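Local coordinates for putative P450-like enzyme (Streptomyces himastatinicus ATCC 53653, PDB 5Z9J), which probably acts as a heme-dependent cytochrome P450 monooxygenase in bacterial secondary metabolism, using molecular oxygen to oxidise its substrate, at residues 13-18 / 383-388; 283-288 / 309-314; 21-26 / 37-42. All coordinates share one frame; numbering follows the deposited sequence.

From the N terminus, the chain first meets the loop 13-18, whose partner 383-388 lies near the C terminus; contact 1 therefore closes almost the whole chain, and the other two contacts nest inside it. Contact 3 comes next, closing a short hairpin of strands 27-30 and 35-38. Contact 2 follows in series, where strand 287-291 pairs with 307-310, closing the loop with strands 295-297 and 300-302. Strand 35-38 is a sheet neighbour of 307-310, and Trp311 is hydrogen-bonded to the Asn37 side chain and Val38 backbone, joining contacts 2 and 3. Asp386 and Cys285 link contacts 1 and 2 through their backbones. All three touch the bound tris(hydroxyethyl)aminomethane; contact 2 also reaches the heme.

Contact 1: 13-18 / 383-388; sequences PGHFWM and QVVDAS. With TAM (tris(hydroxyethyl)aminomethane), chain F.
The imidazole of His15 reaches into the bend formed by Val384 to Ala387, a type I beta turn closed by a hydrogen bond from Ala387 N to Val384 O. Val385, the second residue of the turn, offers its carbonyl to the ring: His15 NE2 donates to Val385 O at 2.8 Å, with an N-H...O angle of 158°. The acceptor lies close to the imidazole plane, whereas the donor is tilted 32° from the plane of the carbonyl. This bond requires a proton on NE2. The Val385 side chain has CG2 anti to its backbone N, and this methyl packs against the bound tris(hydroxyethyl)aminomethane, 3.5 Å from its C5. At Ala387 the backbone again does the work, for Ala387 O lies in the imidazole plane at the ring edge, 3.0 Å from His15 CE1. Two carbonyls thus meet neighbouring edge atoms of one ring, which should hold its rotation. Trp17 lies over one face of that ring, with CZ2 3.6 Å above the plane and displaced toward the rim. Ser388 ends the walk. Its CB comes within 3.9 Å of His15 ND1, and its OG touches Met18 SD at 3.8 Å. A water bridges onward from here: it accepts a hydrogen bond from Trp17 NE1 and has a weak one with Ser388 OG. The contact is buried, joining the loop that leads toward strand 27-30 to the loop between strands 380-381 and 392-396. His12 stacks on His15. Backbone hydrogen bonds between Asp386 and Cys285 and between Ser388 and Ser282 fasten the second loop to the stretch between helix 270-280 and strand 287-291, with a weak hydrogen bond from Asn248 ND2 of helix 240-255 to Ser388 O.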
loop_
_atom_site.group_PDB
_atom_site.type_symbol
_atom_site.label_atom_id
_atom_site.label_comp_id
_atom_site.label_asym_id
_atom_site.label_seq_id
_atom_site.Cartn_x
_atom_site.Cartn_y
_atom_site.Cartn_z
ATOM N N PRO A 13 4.433 14.816 10.710
ATOM C CA PRO A 13 5.217 16.062 10.661
ATOM C C PRO A 13 6.250 16.062 9.534
ATOM O O PRO A 13 6.658 17.123 9.071
ATOM C CB PRO A 13 5.895 16.117 12.028
ATOM C CG PRO A 13 5.773 14.731 12.616
ATOM C CD PRO A 13 4.543 14.118 12.007
ATOM N N GLY A 14 6.672 14.887 9.096
ATOM C CA GLY A 14 7.609 14.794 7.994
ATOM C C GLY A 14 6.999 15.057 6.624
ATOM O O GLY A 14 7.735 15.214 5.644
ATOM N N HIS A 15 5.665 15.065 6.531
ATOM C CA HIS A 15 5.020 15.192 5.222
ATOM C C HIS A 15 4.740 16.635 4.825
ATOM O O HIS A 15 3.584 17.038 4.701
ATOM C CB HIS A 15 3.728 14.431 5.172
ATOM C CG HIS A 15 3.910 12.954 5.358
ATOM N ND1 HIS A 15 2.852 12.080 5.460
ATOM C CD2 HIS A 15 5.029 12.204 5.488
ATOM C CE1 HIS A 15 3.311 10.851 5.614
ATOM N NE2 HIS A 15 4.631 10.898 5.658
ATOM N N PHE A 16 5.811 17.374 4.594
ATOM C CA PHE A 16 5.697 18.792 4.301
ATOM C C PHE A 16 4.835 19.067 3.057
ATOM O O PHE A 16 4.226 20.156 2.944
ATOM C CB PHE A 16 7.110 19.413 4.128
ATOM C CG PHE A 16 7.931 18.760 3.039
ATOM C CD1 PHE A 16 7.812 19.175 1.734
ATOM C CD2 PHE A 16 8.794 17.705 3.330
ATOM C CE1 PHE A 16 8.530 18.559 0.748
ATOM C CE2 PHE A 16 9.532 17.101 2.345
ATOM C CZ PHE A 16 9.388 17.510 1.060
ATOM N N TRP A 17 4.834 18.160 2.086
ATOM C CA TRP A 17 4.075 18.408 0.856
ATOM C C TRP A 17 2.565 18.486 1.094
ATOM O O TRP A 17 1.842 19.116 0.328
ATOM C CB TRP A 17 4.408 17.366 -0.200
ATOM C CG TRP A 17 4.135 15.926 0.243
ATOM C CD1 TRP A 17 2.994 15.218 0.049
ATOM C CD2 TRP A 17 5.033 15.054 0.956
ATOM N NE1 TRP A 17 3.111 13.956 0.589
ATOM C CE2 TRP A 17 4.350 13.834 1.154
ATOM C CE3 TRP A 17 6.347 15.184 1.434
ATOM C CZ2 TRP A 17 4.944 12.746 1.815
ATOM C CZ3 TRP A 17 6.930 14.092 2.109
ATOM C CH2 TRP A 17 6.221 12.894 2.288
ATOM N N MET A 18 2.079 17.798 2.140
ATOM C CA MET A 18 0.673 17.876 2.528
ATOM C C MET A 18 0.247 19.230 3.111
ATOM O O MET A 18 -0.943 19.545 3.151
ATOM C CB MET A 18 0.356 16.752 3.539
ATOM C CG MET A 18 0.615 15.380 2.933
ATOM S SD MET A 18 -0.311 15.097 1.398
ATOM C CE MET A 18 -1.985 15.337 2.009
ATOM N N GLN A 383 0.238 6.660 11.698
ATOM C CA GLN A 383 1.501 7.017 12.342
ATOM C C GLN A 383 2.692 6.305 11.699
ATOM O O GLN A 383 3.559 5.782 12.381
ATOM C CB GLN A 383 1.413 6.609 13.817
ATOM C CG GLN A 383 0.266 7.292 14.534
ATOM C CD GLN A 383 0.447 8.781 14.572
ATOM O OE1 GLN A 383 1.271 9.290 15.331
ATOM N NE2 GLN A 383 -0.270 9.490 13.704
ATOM N N VAL A 384 2.756 6.341 10.378
ATOM C CA VAL A 384 3.793 5.635 9.666
ATOM C C VAL A 384 4.347 6.540 8.585
ATOM O O VAL A 384 3.579 7.021 7.760
ATOM C CB VAL A 384 3.234 4.367 9.037
ATOM C CG1 VAL A 384 4.301 3.686 8.243
ATOM C CG2 VAL A 384 2.688 3.427 10.129
ATOM N N VAL A 385 5.663 6.710 8.548
ATOM C CA VAL A 385 6.244 7.779 7.751
ATOM C C VAL A 385 6.083 7.533 6.238
ATOM O O VAL A 385 6.027 8.506 5.466
ATOM C CB VAL A 385 7.732 8.021 8.123
ATOM C CG1 VAL A 385 8.629 6.862 7.664
ATOM C CG2 VAL A 385 8.208 9.352 7.549
ATOM N N ASP A 386 5.998 6.274 5.780
ATOM C CA ASP A 386 5.918 6.076 4.327
ATOM C C ASP A 386 4.483 6.003 3.820
ATOM O O ASP A 386 4.216 5.653 2.691
ATOM C CB ASP A 386 6.769 4.865 3.870
ATOM C CG ASP A 386 6.401 3.559 4.563
ATOM O OD1 ASP A 386 5.789 3.594 5.654
ATOM O OD2 ASP A 386 6.789 2.491 4.044
ATOM N N ALA A 387 3.559 6.411 4.666
ATOM C CA ALA A 387 2.146 6.418 4.339
ATOM C C ALA A 387 1.487 7.750 4.644
ATOM O O ALA A 387 1.639 8.305 5.744
ATOM C CB ALA A 387 1.400 5.287 5.098
ATOM N N SER A 388 0.713 8.226 3.676
ATOM C CA SER A 388 -0.021 9.418 3.876
ATOM C C SER A 388 -1.522 9.068 3.797
ATOM O O SER A 388 -2.124 8.986 2.714
ATOM C CB SER A 388 0.439 10.440 2.819
ATOM O OG SER A 388 -0.314 11.613 2.862
HETATM C C TAM F . 12.060 13.363 6.064
HETATM C C1 TAM F . 12.812 14.731 5.802
HETATM C C2 TAM F . 10.936 13.511 7.104
HETATM C C3 TAM F . 11.486 12.821 4.724
HETATM C C4 TAM F . 11.957 15.946 6.176
HETATM C C5 TAM F . 10.285 12.150 7.299
HETATM C C6 TAM F . 10.655 13.845 3.918
HETATM N N TAM F . 13.004 12.363 6.555
HETATM O O4 TAM F . 12.229 16.351 7.504
HETATM O O5 TAM F . 11.325 11.162 7.187
HETATM O O6 TAM F . 9.448 14.102 4.603
HETATM O O HOH W 1 0.875 12.433 -0.140
#

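Contact 2: 283-288 / 309-314; sequences PICGVG and LVWTGA. With TAM (tris(hydroxyethyl)aminomethane), chain F; HEM (protoporphyrin IX containing Fe), chain E.
The indole of Trp311 carries the bound tris(hydroxyethyl)aminomethane over one face, with the ligand C3 3.0 Å above the plane and offset toward the rim, and meets Cys285 O at its edge. That carbonyl oxygen is 3.4 Å from Trp311 CE3, and Gly286 CA approaches the same atom obliquely. Asn37 accepts the hydrogen bond of Trp311 NE1, and the ring of Tyr39 also meets the indole. Before Trp311 in the chain, strand 307-310 pairs antiparallel with 287-291. Val287 and Val310 exchange two hydrogen bonds, N to O, at 2.9 Å for Val287 N to Val310 O and 2.8 Å for the return from Val310 N to Val287 O. Their side chains lie on the same sheet face, where Val287 CG2 comes 4.0 Å from Val310 CB. Val287 and Ile284 also pack on the heme, Val287 CB lying 3.8 Å from the propionate oxygen O1A. Beyond the strands, Gly313 N at the start of helix 312-315 donates to Cys285 O at 2.7 Å, from above the carbonyl plane. Thr312 OG1 adds a weak bond to Ile284 O. The buried carbonyl of Cys285 is thus satisfied by an amide at the helix start, that of Ile284 is held only weakly by the threonine hydroxyl, and the side chains of Ile284 and Val287 give the heme mainly apolar contact.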
loop_
_atom_site.group_PDB
_atom_site.type_symbol
_atom_site.label_atom_id
_atom_site.label_comp_id
_atom_site.label_asym_id
_atom_site.label_seq_id
_atom_site.Cartn_x
_atom_site.Cartn_y
_atom_site.Cartn_z
ATOM N N PRO A 283 -1.480 6.858 -0.263
ATOM C CA PRO A 283 -1.382 5.845 0.807
ATOM C C PRO A 283 0.018 5.294 1.030
ATOM O O PRO A 283 0.473 5.091 2.173
ATOM C CB PRO A 283 -2.349 4.734 0.331
ATOM C CG PRO A 283 -3.353 5.420 -0.453
ATOM C CD PRO A 283 -2.615 6.573 -1.165
ATOM N N ILE A 284 0.710 5.024 -0.065
ATOM C CA ILE A 284 2.154 4.790 0.010
ATOM C C ILE A 284 2.795 6.090 -0.527
ATOM O O ILE A 284 2.676 6.450 -1.705
ATOM C CB ILE A 284 2.606 3.577 -0.798
ATOM C CG1 ILE A 284 1.964 2.285 -0.251
ATOM C CG2 ILE A 284 4.096 3.410 -0.751
ATOM C CD1 ILE A 284 2.402 1.899 1.167
ATOM N N CYS A 285 3.429 6.840 0.364
ATOM C CA CYS A 285 3.935 8.152 -0.062
ATOM C C CYS A 285 5.466 8.208 -0.181
ATOM O O CYS A 285 6.026 9.248 -0.498
ATOM C CB CYS A 285 3.412 9.223 0.884
ATOM S SG CYS A 285 3.949 9.105 2.570
ATOM N N GLY A 286 6.131 7.103 0.154
ATOM C CA GLY A 286 7.535 6.939 -0.113
ATOM C C GLY A 286 7.926 5.486 -0.200
ATOM O O GLY A 286 7.318 4.644 0.462
ATOM N N VAL A 287 8.912 5.181 -1.036
ATOM C CA VAL A 287 9.455 3.833 -1.099
ATOM C C VAL A 287 10.975 3.875 -1.041
ATOM O O VAL A 287 11.613 4.865 -1.498
ATOM C CB VAL A 287 9.012 3.065 -2.383
ATOM C CG1 VAL A 287 7.473 2.962 -2.453
ATOM C CG2 VAL A 287 9.523 3.717 -3.620
ATOM N N GLY A 288 11.541 2.796 -0.481
ATOM C CA GLY A 288 12.966 2.681 -0.270
ATOM C C GLY A 288 13.702 2.023 -1.413
ATOM O O GLY A 288 13.185 1.143 -2.117
ATOM N N LEU A 309 15.313 7.148 -0.058
ATOM C CA LEU A 309 13.876 7.261 0.081
ATOM C C LEU A 309 13.323 8.099 -1.042
ATOM O O LEU A 309 13.596 9.293 -1.136
ATOM C CB LEU A 309 13.503 7.886 1.414
ATOM C CG LEU A 309 13.995 7.020 2.579
ATOM C CD1 LEU A 309 13.478 7.524 3.922
ATOM C CD2 LEU A 309 13.691 5.540 2.362
ATOM N N VAL A 310 12.546 7.438 -1.891
ATOM C CA VAL A 310 11.877 8.045 -3.014
ATOM C C VAL A 310 10.484 8.530 -2.557
ATOM O O VAL A 310 9.585 7.688 -2.291
ATOM C CB VAL A 310 11.744 7.056 -4.170
ATOM C CG1 VAL A 310 10.940 7.652 -5.301
ATOM C CG2 VAL A 310 13.103 6.548 -4.617
ATOM N N TRP A 311 10.315 9.857 -2.394
ATOM C CA TRP A 311 9.037 10.362 -1.849
ATOM C C TRP A 311 8.004 10.609 -2.962
ATOM O O TRP A 311 7.869 11.707 -3.512
ATOM C CB TRP A 311 9.262 11.588 -0.974
ATOM C CG TRP A 311 10.075 11.239 0.233
ATOM C CD1 TRP A 311 11.415 11.493 0.440
ATOM C CD2 TRP A 311 9.613 10.540 1.412
ATOM N NE1 TRP A 311 11.808 10.978 1.674
ATOM C CE2 TRP A 311 10.724 10.405 2.286
ATOM C CE3 TRP A 311 8.375 10.026 1.808
ATOM C CZ2 TRP A 311 10.619 9.766 3.536
ATOM C CZ3 TRP A 311 8.278 9.389 3.045
ATOM C CH2 TRP A 311 9.396 9.265 3.887
ATOM N N THR A 312 7.320 9.525 -3.321
ATOM C CA THR A 312 6.275 9.521 -4.290
ATOM C C THR A 312 5.194 10.492 -3.829
ATOM O O THR A 312 4.607 11.204 -4.675
ATOM C CB THR A 312 5.697 8.088 -4.451
ATOM O OG1 THR A 312 5.359 7.613 -3.153
ATOM C CG2 THR A 312 6.729 7.171 -5.079
ATOM N N GLY A 313 4.940 10.605 -2.515
ATOM C CA GLY A 313 3.947 11.588 -2.074
ATOM C C GLY A 313 4.371 13.020 -2.457
ATOM O O GLY A 313 3.574 13.845 -2.900
ATOM N N ALA A 314 5.636 13.326 -2.260
ATOM C CA ALA A 314 6.134 14.668 -2.602
ATOM C C ALA A 314 6.213 14.861 -4.129
ATOM O O ALA A 314 5.867 15.932 -4.651
ATOM C CB ALA A 314 7.486 14.887 -1.940
HETATM C C TAM F . 12.060 13.363 6.064
HETATM C C1 TAM F . 12.812 14.731 5.802
HETATM C C2 TAM F . 10.936 13.511 7.104
HETATM C C3 TAM F . 11.486 12.821 4.724
HETATM C C4 TAM F . 11.957 15.946 6.176
HETATM C C5 TAM F . 10.285 12.150 7.299
HETATM C C6 TAM F . 10.655 13.845 3.918
HETATM N N TAM F . 13.004 12.363 6.555
HETATM O O4 TAM F . 12.229 16.351 7.504
HETATM O O5 TAM F . 11.325 11.162 7.187
HETATM O O6 TAM F . 9.448 14.102 4.603
HETATM C CHA HEM E . 3.402 -2.613 -5.377
HETATM C CHB HEM E . 0.767 1.077 -3.813
HETATM C CHC HEM E . -2.994 -1.930 -3.370
HETATM C CHD HEM E . -0.141 -5.714 -3.985
HETATM C C1A HEM E . 3.070 -1.321 -5.037
HETATM C C2A HEM E . 3.905 -0.120 -5.108
HETATM C C3A HEM E . 3.166 0.911 -4.691
HETATM C C4A HEM E . 1.840 0.389 -4.324
HETATM C CMA HEM E . 3.629 2.370 -4.584
HETATM C CAA HEM E . 5.369 -0.041 -5.591
HETATM C CBA HEM E . 6.342 -0.518 -4.505
HETATM C CGA HEM E . 7.797 -0.173 -4.846
HETATM O O1A HEM E . 8.706 -0.349 -3.997
HETATM O O2A HEM E . 8.105 0.254 -5.974
HETATM C C1B HEM E . -0.496 0.591 -3.623
HETATM C C2B HEM E . -1.654 1.405 -3.363
HETATM C C3B HEM E . -2.695 0.573 -3.243
HETATM C C4B HEM E . -2.207 -0.788 -3.401
HETATM C CMB HEM E . -1.585 2.939 -3.273
HETATM C CAB HEM E . -4.171 0.876 -2.961
HETATM C CBB HEM E . -4.665 2.109 -2.847
HETATM C C1C HEM E . -2.579 -3.239 -3.523
HETATM C C2C HEM E . -3.430 -4.454 -3.465
HETATM C C3C HEM E . -2.618 -5.486 -3.643
HETATM C C4C HEM E . -1.281 -4.968 -3.784
HETATM C CMC HEM E . -4.958 -4.424 -3.278
HETATM C CAC HEM E . -2.862 -7.014 -3.672
HETATM C CBC HEM E . -4.055 -7.582 -3.573
HETATM C C1D HEM E . 1.065 -5.226 -4.370
HETATM C C2D HEM E . 2.219 -6.040 -4.608
HETATM C C3D HEM E . 3.301 -5.075 -5.060
HETATM C C4D HEM E . 2.714 -3.766 -5.043
HETATM C CMD HEM E . 2.354 -7.574 -4.444
HETATM C CAD HEM E . 4.753 -5.445 -5.383
HETATM C CBD HEM E . 4.925 -5.718 -6.861
HETATM C CGD HEM E . 6.409 -5.869 -7.144
HETATM O O1D HEM E . 7.254 -5.515 -6.288
HETATM O O2D HEM E . 6.757 -6.328 -8.262
HETATM N NA HEM E . 1.843 -0.946 -4.564
HETATM N NB HEM E . -0.864 -0.750 -3.622
HETATM N NC HEM E . -1.304 -3.633 -3.695
HETATM N ND HEM E . 1.371 -3.883 -4.666
HETATM FE FE HEM E . 0.240 -2.341 -4.278
#

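Contact 3: 21-26 / 37-42; sequences KRPDKI and NVYGYP. With TAM (tris(hydroxyethyl)aminomethane), chain F.
Tyr39 and Pro23 lie side by side and run past each other in opposite directions, with the proline ring against the flank of the tyrosine. Pro23 CB comes 3.6 Å from Tyr39 CD2, obliquely to the ring, and Pro23 CG touches Tyr39 CB. The phenol turns its edge to the backbone of 21-26: Lys25 O lies in the ring plane, 3.4 Å from Tyr39 CD2. Tyr39 CG stands anti to the carbonyl carbon (chi1 -52°), beside the backbone N and therefore near the Ile26 carbonyl to which that N is bonded. The hydroxyl reaches the bound tris(hydroxyethyl)aminomethane, with Tyr39 OH 3.3 Å from the ligand C6, and it is hydrogen-bonded to Asp28. Phe16 meets the phenol edge-to-face. An alanine at Tyr39 would probably leave Asp28 without its phenol partner and open a gap between Pro23, Phe16 and the bound ligand. One backbone hydrogen bond crosses the contact: Tyr39 N donates to Ile26 O at 2.8 Å, nearly along the C=O axis. Val38 CA adds a CA-H...O contact to this same oxygen. The Ile26 side chain packs by CG2 on Gly40, 3.7 Å from Gly40 N, a buried amide with no hydrogen-bond partner in the model; Gly40 holds the N-cap position of helix 41-48. Asn37 lines the ligand from the strand, with OD1 3.7 Å from the ligand C3, while its amide ND2 is bonded to Asp28. Ile26 precedes strand 27-30 and Tyr39 follows strand 35-38, placing this bond at the open end of an antiparallel beta hairpin, the pair at one edge of the mixed five-stranded sheet of this P450 fold, with 27-30 outermost and the ligand pocket at its flank.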
loop_
_atom_site.group_PDB
_atom_site.type_symbol
_atom_site.label_atom_id
_atom_site.label_comp_id
_atom_site.label_asym_id
_atom_site.label_seq_id
_atom_site.Cartn_x
_atom_site.Cartn_y
_atom_site.Cartn_z
ATOM N N LYS A 21 4.053 22.946 1.203
ATOM C CA LYS A 21 5.440 23.418 1.176
ATOM C C LYS A 21 6.284 22.775 0.076
ATOM O O LYS A 21 6.344 21.562 -0.054
ATOM C CB LYS A 21 6.126 23.148 2.519
ATOM C CG LYS A 21 7.549 23.729 2.600
ATOM C CD LYS A 21 8.381 23.025 3.693
ATOM C CE LYS A 21 9.886 22.976 3.348
ATOM N NZ LYS A 21 10.519 21.746 3.995
ATOM N N ARG A 22 7.017 23.586 -0.684
ATOM C CA ARG A 22 7.912 23.014 -1.673
ATOM C C ARG A 22 9.160 22.528 -0.940
ATOM O O ARG A 22 9.540 23.118 0.071
ATOM C CB ARG A 22 8.325 24.024 -2.778
ATOM C CG ARG A 22 7.231 24.409 -3.750
ATOM C CD ARG A 22 7.824 24.869 -5.067
ATOM N NE ARG A 22 8.654 26.078 -4.980
ATOM C CZ ARG A 22 8.789 26.958 -5.966
ATOM N NH1 ARG A 22 8.136 26.783 -7.104
ATOM N NH2 ARG A 22 9.569 28.023 -5.819
ATOM N N PRO A 23 9.786 21.441 -1.437
ATOM C CA PRO A 23 11.081 21.015 -0.908
ATOM C C PRO A 23 12.115 22.083 -1.243
ATOM O O PRO A 23 12.012 22.658 -2.315
ATOM C CB PRO A 23 11.384 19.744 -1.681
ATOM C CG PRO A 23 10.562 19.821 -2.924
ATOM C CD PRO A 23 9.384 20.698 -2.646
ATOM N N ASP A 24 13.047 22.362 -0.342
ATOM C CA ASP A 24 14.095 23.332 -0.605
ATOM C C ASP A 24 15.103 22.791 -1.615
ATOM O O ASP A 24 15.600 23.524 -2.465
ATOM C CB ASP A 24 14.782 23.734 0.693
ATOM C CG ASP A 24 13.810 24.325 1.693
ATOM O OD1 ASP A 24 12.767 24.874 1.254
ATOM O OD2 ASP A 24 14.087 24.239 2.912
ATOM N N LYS A 25 15.402 21.498 -1.507
ATOM C CA LYS A 25 16.269 20.828 -2.474
ATOM C C LYS A 25 15.543 19.568 -2.957
ATOM O O LYS A 25 14.818 18.916 -2.205
ATOM C CB LYS A 25 17.637 20.416 -1.884
ATOM C CG LYS A 25 18.074 20.997 -0.511
ATOM C CD LYS A 25 18.031 22.521 -0.343
ATOM C CE LYS A 25 18.203 22.886 1.140
ATOM N NZ LYS A 25 17.869 24.300 1.463
ATOM N N ILE A 26 15.748 19.236 -4.219
ATOM C CA ILE A 26 15.119 18.074 -4.800
ATOM C C ILE A 26 15.662 16.846 -4.085
ATOM O O ILE A 26 14.910 15.915 -3.814
ATOM C CB ILE A 26 15.399 17.985 -6.323
ATOM C CG1 ILE A 26 14.876 19.236 -7.051
ATOM C CG2 ILE A 26 14.809 16.715 -6.911
ATOM C CD1 ILE A 26 15.591 19.522 -8.399
ATOM N N ASN A 37 17.124 11.515 0.598
ATOM C CA ASN A 37 15.743 11.834 0.224
ATOM C C ASN A 37 15.635 12.419 -1.187
ATOM O O ASN A 37 16.391 13.322 -1.518
ATOM C CB ASN A 37 15.126 12.844 1.223
ATOM C CG ASN A 37 15.014 12.301 2.649
ATOM O OD1 ASN A 37 14.285 11.355 2.882
ATOM N ND2 ASN A 37 15.716 12.906 3.595
ATOM N N VAL A 38 14.698 11.928 -2.002
ATOM C CA VAL A 38 14.375 12.525 -3.325
ATOM C C VAL A 38 12.914 12.992 -3.349
ATOM O O VAL A 38 12.011 12.187 -3.050
ATOM C CB VAL A 38 14.564 11.504 -4.489
ATOM C CG1 VAL A 38 14.301 12.145 -5.864
ATOM C CG2 VAL A 38 15.928 10.936 -4.470
ATOM N N TYR A 39 12.648 14.241 -3.722
ATOM C CA TYR A 39 11.271 14.770 -3.706
ATOM C C TYR A 39 10.717 15.183 -5.116
ATOM O O TYR A 39 9.509 15.460 -5.267
ATOM C CB TYR A 39 11.176 15.983 -2.788
ATOM C CG TYR A 39 11.720 15.777 -1.399
ATOM C CD1 TYR A 39 11.134 14.881 -0.505
ATOM C CD2 TYR A 39 12.790 16.515 -0.959
ATOM C CE1 TYR A 39 11.645 14.713 0.766
ATOM C CE2 TYR A 39 13.298 16.355 0.315
ATOM C CZ TYR A 39 12.718 15.443 1.169
ATOM O OH TYR A 39 13.222 15.277 2.439
ATOM N N GLY A 40 11.565 15.186 -6.140
ATOM C CA GLY A 40 11.143 15.685 -7.441
ATOM C C GLY A 40 10.463 14.598 -8.247
ATOM O O GLY A 40 10.719 13.394 -8.021
ATOM N N TYR A 41 9.523 14.981 -9.108
ATOM C CA TYR A 41 8.806 13.946 -9.885
ATOM C C TYR A 41 9.696 13.335 -10.986
ATOM O O TYR A 41 9.834 12.104 -11.031
ATOM C CB TYR A 41 7.479 14.480 -10.457
ATOM C CG TYR A 41 6.677 13.507 -11.313
ATOM C CD1 TYR A 41 5.605 12.735 -10.787
ATOM C CD2 TYR A 41 6.980 13.354 -12.658
ATOM C CE1 TYR A 41 4.872 11.865 -11.622
ATOM C CE2 TYR A 41 6.272 12.492 -13.464
ATOM C CZ TYR A 41 5.235 11.753 -12.944
ATOM O OH TYR A 41 4.575 10.919 -13.807
ATOM N N PRO A 42 10.310 14.157 -11.862
ATOM C CA PRO A 42 11.087 13.503 -12.923
ATOM C C PRO A 42 12.236 12.640 -12.380
ATOM O O PRO A 42 12.574 11.632 -12.979
ATOM C CB PRO A 42 11.645 14.700 -13.772
ATOM C CG PRO A 42 11.594 15.855 -12.866
ATOM C CD PRO A 42 10.425 15.622 -11.909
HETATM C C TAM F . 12.060 13.363 6.064
HETATM C C1 TAM F . 12.812 14.731 5.802
HETATM C C2 TAM F . 10.936 13.511 7.104
HETATM C C3 TAM F . 11.486 12.821 4.724
HETATM C C4 TAM F . 11.957 15.946 6.176
HETATM C C5 TAM F . 10.285 12.150 7.299
HETATM C C6 TAM F . 10.655 13.845 3.918
HETATM N N TAM F . 13.004 12.363 6.555
HETATM O O4 TAM F . 12.229 16.351 7.504
HETATM O O5 TAM F . 11.325 11.162 7.187
HETATM O O6 TAM F . 9.448 14.102 4.603
#